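Local coordinates for protein 2,4-dihydroxyhept-2-ene-1,7-dioic acid aldolase (Kordia algicida OT-1, PDB 6BDE) that probably senses nitric oxide or a related diatomic gas as an H-NOX protein, holding a ferrous heme, at residues Leu85-Tyr89 against His102-Glu106. The protein carries 1 engineered substitution. Sequence-based numbering, arbitrary orientation.
Sequences LLATY and HIHVE. With HEM (protoporphyrin IX containing Fe), chain B.
In the H-NOX fold the helix that supplies the proximal heme ligand is flanked by a second short helix, and here Leu-85, on that neighbour, and Tyr-89, in the loop that follows it, meet His-102 and Ile-103, just ahead of the ligand His-104. His-104 NE2 binds the heme iron at 2.0 Å, and its side chain leaves the helix on the side turned from 85-89. The one polar link across the pair is a hydrogen bond between Tyr-89 OH and His-102 ND1, modelled at 2.3 Å, so short that its exact length is doubtful. The hydroxyl comes in at the edge of the imidazole, near its plane. With CG of His-102 anti to its own N (chi1 178°), the ring is carried out from the backbone and ND1 is put within reach of the hydroxyl; the two rings meet rim to rim, their planes at 56°. Over the centre of the Tyr-89 ring sits CG2 of Thr-88, 3.8 Å above the plane. Leu-85 forks: CD1 lies 3.6 Å from CE1 of His-102, whereas CD2 reaches CBB of a heme vinyl at 3.4 Å. Ile-103 also serves two neighbours, its CG1 being 4.1 Å from Tyr-89 CE2 and its CG2 3.6 Å from HEM C4B. Replacing Ile-103 with alanine would probably open a gap between the phenol and the porphyrin, leaving that part of the heme less firmly packed. Met-95 of helix 92-96 touches both Tyr-89 and Ile-103. Leu-85 and Ile-103 thus each touch heme and opposite segment alike, while the phenol-imidazole bond ties the partly exposed side.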
ATOM      1  N   LEU A  85      -0.850  10.183  14.569  1.00 51.84           N
ATOM      2  CA  LEU A  85      -0.352   8.811  14.576  1.00 56.18           C
ATOM      3  C   LEU A  85       1.011   8.722  13.899  1.00 58.55           C
ATOM      4  O   LEU A  85       1.873   7.944  14.325  1.00 54.26           O
ATOM      5  CB  LEU A  85      -1.363   7.887  13.894  1.00 60.35           C
ATOM      6  CG  LEU A  85      -1.053   6.390  13.825  1.00 66.87           C
ATOM      7  CD1 LEU A  85      -1.115   5.764  15.207  1.00 65.96           C
ATOM      8  CD2 LEU A  85      -2.026   5.694  12.886  1.00 67.66           C
ATOM      9  N   LEU A  86       1.227   9.521  12.852  1.00 55.84           N
ATOM     10  CA  LEU A  86       2.522   9.533  12.181  1.00 55.56           C
ATOM     11  C   LEU A  86       3.581  10.220  13.034  1.00 53.97           C
ATOM     12  O   LEU A  86       4.739   9.786  13.066  1.00 56.11           O
ATOM     13  CB  LEU A  86       2.394  10.218  10.820  1.00 60.09           C
ATOM     14  CG  LEU A  86       3.642  10.307   9.941  1.00 62.70           C
ATOM     15  CD1 LEU A  86       4.209   8.927   9.663  1.00 59.06           C
ATOM     16  CD2 LEU A  86       3.322  11.029   8.642  1.00 59.13           C
ATOM     17  N   ALA A  87       3.203  11.292  13.737  1.00 55.66           N
ATOM     18  CA  ALA A  87       4.134  12.007  14.601  1.00 55.48           C
ATOM     19  C   ALA A  87       4.567  11.188  15.810  1.00 56.86           C
ATOM     20  O   ALA A  87       5.494  11.601  16.514  1.00 60.91           O
ATOM     21  CB  ALA A  87       3.514  13.325  15.067  1.00 60.11           C
ATOM     22  N   THR A  88       3.914  10.053  16.071  1.00 56.59           N
ATOM     23  CA  THR A  88       4.345   9.178  17.155  1.00 59.32           C
ATOM     24  C   THR A  88       5.762   8.666  16.926  1.00 53.26           C
ATOM     25  O   THR A  88       6.524   8.489  17.883  1.00 59.34           O
ATOM     26  CB  THR A  88       3.357   8.013  17.298  1.00 63.29           C
ATOM     27  OG1 THR A  88       2.210   8.446  18.040  1.00 73.77           O
ATOM     28  CG2 THR A  88       3.991   6.819  18.005  1.00 64.99           C
ATOM     29  N   TYR A  89       6.145   8.464  15.670  1.00 47.91           N
ATOM     30  CA  TYR A  89       7.416   7.846  15.328  1.00 47.62           C
ATOM     31  C   TYR A  89       8.435   8.890  14.886  1.00 49.98           C
ATOM     32  O   TYR A  89       8.091   9.915  14.295  1.00 48.74           O
ATOM     33  CB  TYR A  89       7.223   6.803  14.228  1.00 44.50           C
ATOM     34  CG  TYR A  89       6.257   5.716  14.631  1.00 47.70           C
ATOM     35  CD1 TYR A  89       6.679   4.637  15.393  1.00 54.02           C
ATOM     36  CD2 TYR A  89       4.918   5.784  14.272  1.00 45.65           C
ATOM     37  CE1 TYR A  89       5.800   3.647  15.773  1.00 50.58           C
ATOM     38  CE2 TYR A  89       4.029   4.797  14.650  1.00 41.45           C
ATOM     39  CZ  TYR A  89       4.476   3.731  15.399  1.00 51.78           C
ATOM     40  OH  TYR A  89       3.593   2.747  15.777  1.00 47.05           O
ATOM     41  N   HIS A 102       0.801  -1.883  16.380  1.00 39.79           N
ATOM     42  CA  HIS A 102       0.301  -0.564  16.750  1.00 38.56           C
ATOM     43  C   HIS A 102      -0.515   0.082  15.637  1.00 37.58           C
ATOM     44  O   HIS A 102      -1.699   0.375  15.826  1.00 42.04           O
ATOM     45  CB  HIS A 102       1.446   0.372  17.142  1.00 40.78           C
ATOM     46  CG  HIS A 102       0.991   1.758  17.482  1.00 52.39           C
ATOM     47  ND1 HIS A 102       1.620   2.888  17.007  1.00 56.17           N
ATOM     48  CD2 HIS A 102      -0.041   2.194  18.244  1.00 59.70           C
ATOM     49  CE1 HIS A 102       1.000   3.961  17.465  1.00 63.81           C
ATOM     50  NE2 HIS A 102      -0.012   3.567  18.217  1.00 57.17           N
ATOM     51  N   ILE A 103       0.115   0.318  14.482  1.00 37.46           N
ATOM     52  CA  ILE A 103      -0.524   1.104  13.428  1.00 37.84           C
ATOM     53  C   ILE A 103      -1.821   0.442  12.978  1.00 33.32           C
ATOM     54  O   ILE A 103      -2.901   1.041  13.041  1.00 37.90           O
ATOM     55  CB  ILE A 103       0.440   1.313  12.248  1.00 39.19           C
ATOM     56  CG1 ILE A 103       1.565   2.272  12.644  1.00 42.50           C
ATOM     57  CG2 ILE A 103      -0.312   1.845  11.038  1.00 36.56           C
ATOM     58  CD1 ILE A 103       2.702   2.322  11.650  1.00 41.65           C
ATOM     59  N   HIS A 104      -1.735  -0.808  12.523  1.00 33.71           N
ATOM     60  CA  HIS A 104      -2.927  -1.495  12.047  1.00 35.28           C
ATOM     61  C   HIS A 104      -3.852  -1.928  13.177  1.00 38.50           C
ATOM     62  O   HIS A 104      -5.003  -2.291  12.907  1.00 38.67           O
ATOM     63  CB  HIS A 104      -2.529  -2.696  11.184  1.00 31.59           C
ATOM     64  CG  HIS A 104      -2.196  -2.331   9.770  1.00 29.00           C
ATOM     65  ND1 HIS A 104      -1.613  -3.212   8.887  1.00 30.45           N
ATOM     66  CD2 HIS A 104      -2.363  -1.171   9.089  1.00 32.93           C
ATOM     67  CE1 HIS A 104      -1.436  -2.613   7.721  1.00 30.26           C
ATOM     68  NE2 HIS A 104      -1.885  -1.375   7.818  1.00 24.92           N
ATOM     69  N   VAL A 105      -3.388  -1.889  14.429  1.00 32.67           N
ATOM     70  CA  VAL A 105      -4.305  -2.027  15.555  1.00 38.06           C
ATOM     71  C   VAL A 105      -5.205  -0.803  15.651  1.00 35.75           C
ATOM     72  O   VAL A 105      -6.414  -0.917  15.891  1.00 43.99           O
ATOM     73  CB  VAL A 105      -3.521  -2.261  16.861  1.00 42.31           C
ATOM     74  CG1 VAL A 105      -4.451  -2.173  18.063  1.00 45.15           C
ATOM     75  CG2 VAL A 105      -2.816  -3.609  16.826  1.00 41.41           C
ATOM     76  N   GLU A 106      -4.634   0.388  15.452  1.00 38.75           N
ATOM     77  CA  GLU A 106      -5.434   1.608  15.455  1.00 41.03           C
ATOM     78  C   GLU A 106      -6.383   1.648  14.265  1.00 38.12           C
ATOM     79  O   GLU A 106      -7.501   2.166  14.373  1.00 47.21           O
ATOM     80  CB  GLU A 106      -4.518   2.832  15.449  1.00 44.49           C
ATOM     81  CG  GLU A 106      -3.719   3.016  16.726  1.00 46.22           C
ATOM     82  CD  GLU A 106      -4.601   3.071  17.955  1.00 53.35           C
ATOM     83  OE1 GLU A 106      -5.523   3.913  17.989  1.00 54.86           O
ATOM     84  OE2 GLU A 106      -4.375   2.271  18.888  1.00 59.49           O
TER
HETATM   85  CHA HEM B 201      -4.600  -1.878   3.918  1.00 38.91           C
HETATM   86  CHB HEM B 201      -4.733   2.474   7.163  1.00 36.41           C
HETATM   87  CHC HEM B 201       0.759   2.334   7.605  1.00 37.90           C
HETATM   88  CHD HEM B 201       0.915  -1.881   4.150  1.00 31.59           C
HETATM   89  C1A HEM B 201      -4.752  -0.508   4.920  1.00 35.01           C
HETATM   90  C2A HEM B 201      -6.071  -0.013   4.794  1.00 39.84           C
HETATM   91  C3A HEM B 201      -6.098   1.056   5.596  1.00 38.67           C
HETATM   92  C4A HEM B 201      -4.797   1.127   6.134  1.00 36.53           C
HETATM   93  CMA HEM B 201      -7.277   1.987   5.872  1.00 39.23           C
HETATM   94  CAA HEM B 201      -7.218  -0.585   3.962  1.00 32.68           C
HETATM   95  CBA HEM B 201      -7.963  -1.608   4.825  1.00 36.99           C
HETATM   96  CGA HEM B 201      -9.209  -2.132   4.118  1.00 38.82           C
HETATM   97  O1A HEM B 201     -10.045  -2.828   4.754  1.00 40.13           O
HETATM   98  O2A HEM B 201      -9.407  -1.870   2.902  1.00 40.66           O
HETATM   99  C1B HEM B 201      -3.111   2.683   7.419  1.00 36.52           C
HETATM  100  C2B HEM B 201      -2.624   3.997   8.061  1.00 36.40           C
HETATM  101  C3B HEM B 201      -1.204   3.892   8.144  1.00 39.00           C
HETATM  102  C4B HEM B 201      -0.888   2.543   7.566  1.00 35.51           C
HETATM  103  CMB HEM B 201      -3.495   5.165   8.523  1.00 46.72           C
HETATM  104  CAB HEM B 201      -0.211   4.902   8.709  1.00 38.06           C
HETATM  105  CBB HEM B 201      -0.321   5.330   9.949  1.00 53.14           C
HETATM  106  C1C HEM B 201       0.977   1.037   6.508  1.00 34.91           C
HETATM  107  C2C HEM B 201       2.328   0.946   6.108  1.00 32.73           C
HETATM  108  C3C HEM B 201       2.359  -0.094   5.258  1.00 33.14           C
HETATM  109  C4C HEM B 201       1.030  -0.558   5.210  1.00 31.83           C
HETATM  110  CMC HEM B 201       3.494   1.828   6.547  1.00 35.05           C
HETATM  111  CAC HEM B 201       3.567  -0.660   4.518  1.00 43.12           C
HETATM  112  CBC HEM B 201       4.134  -1.766   4.947  1.00 46.74           C
HETATM  113  C1D HEM B 201      -0.739  -2.014   3.926  1.00 30.76           C
HETATM  114  C2D HEM B 201      -1.007  -2.919   2.747  1.00 29.79           C
HETATM  115  C3D HEM B 201      -2.423  -2.959   2.635  1.00 27.82           C
HETATM  116  C4D HEM B 201      -2.969  -2.059   3.765  1.00 30.76           C
HETATM  117  CMD HEM B 201       0.009  -3.650   1.873  1.00 30.63           C
HETATM  118  CAD HEM B 201      -3.233  -3.741   1.602  1.00 30.61           C
HETATM  119  CBD HEM B 201      -4.103  -4.799   2.272  1.00 32.71           C
HETATM  120  CGD HEM B 201      -3.382  -6.141   2.221  1.00 32.24           C
HETATM  121  O1D HEM B 201      -2.165  -6.182   1.901  1.00 30.69           O
HETATM  122  O2D HEM B 201      -4.006  -7.197   2.504  1.00 30.75           O
HETATM  123  NA  HEM B 201      -3.834   0.200   5.703  1.00 35.39           N
HETATM  124  NB  HEM B 201      -1.987   1.716   7.001  1.00 37.45           N
HETATM  125  NC  HEM B 201       0.059   0.152   5.931  1.00 33.52           N
HETATM  126  ND  HEM B 201      -1.885  -1.348   4.603  1.00 32.89           N
HETATM  127 FE   HEM B 201      -1.914  -0.152   6.233  1.00 33.46          FE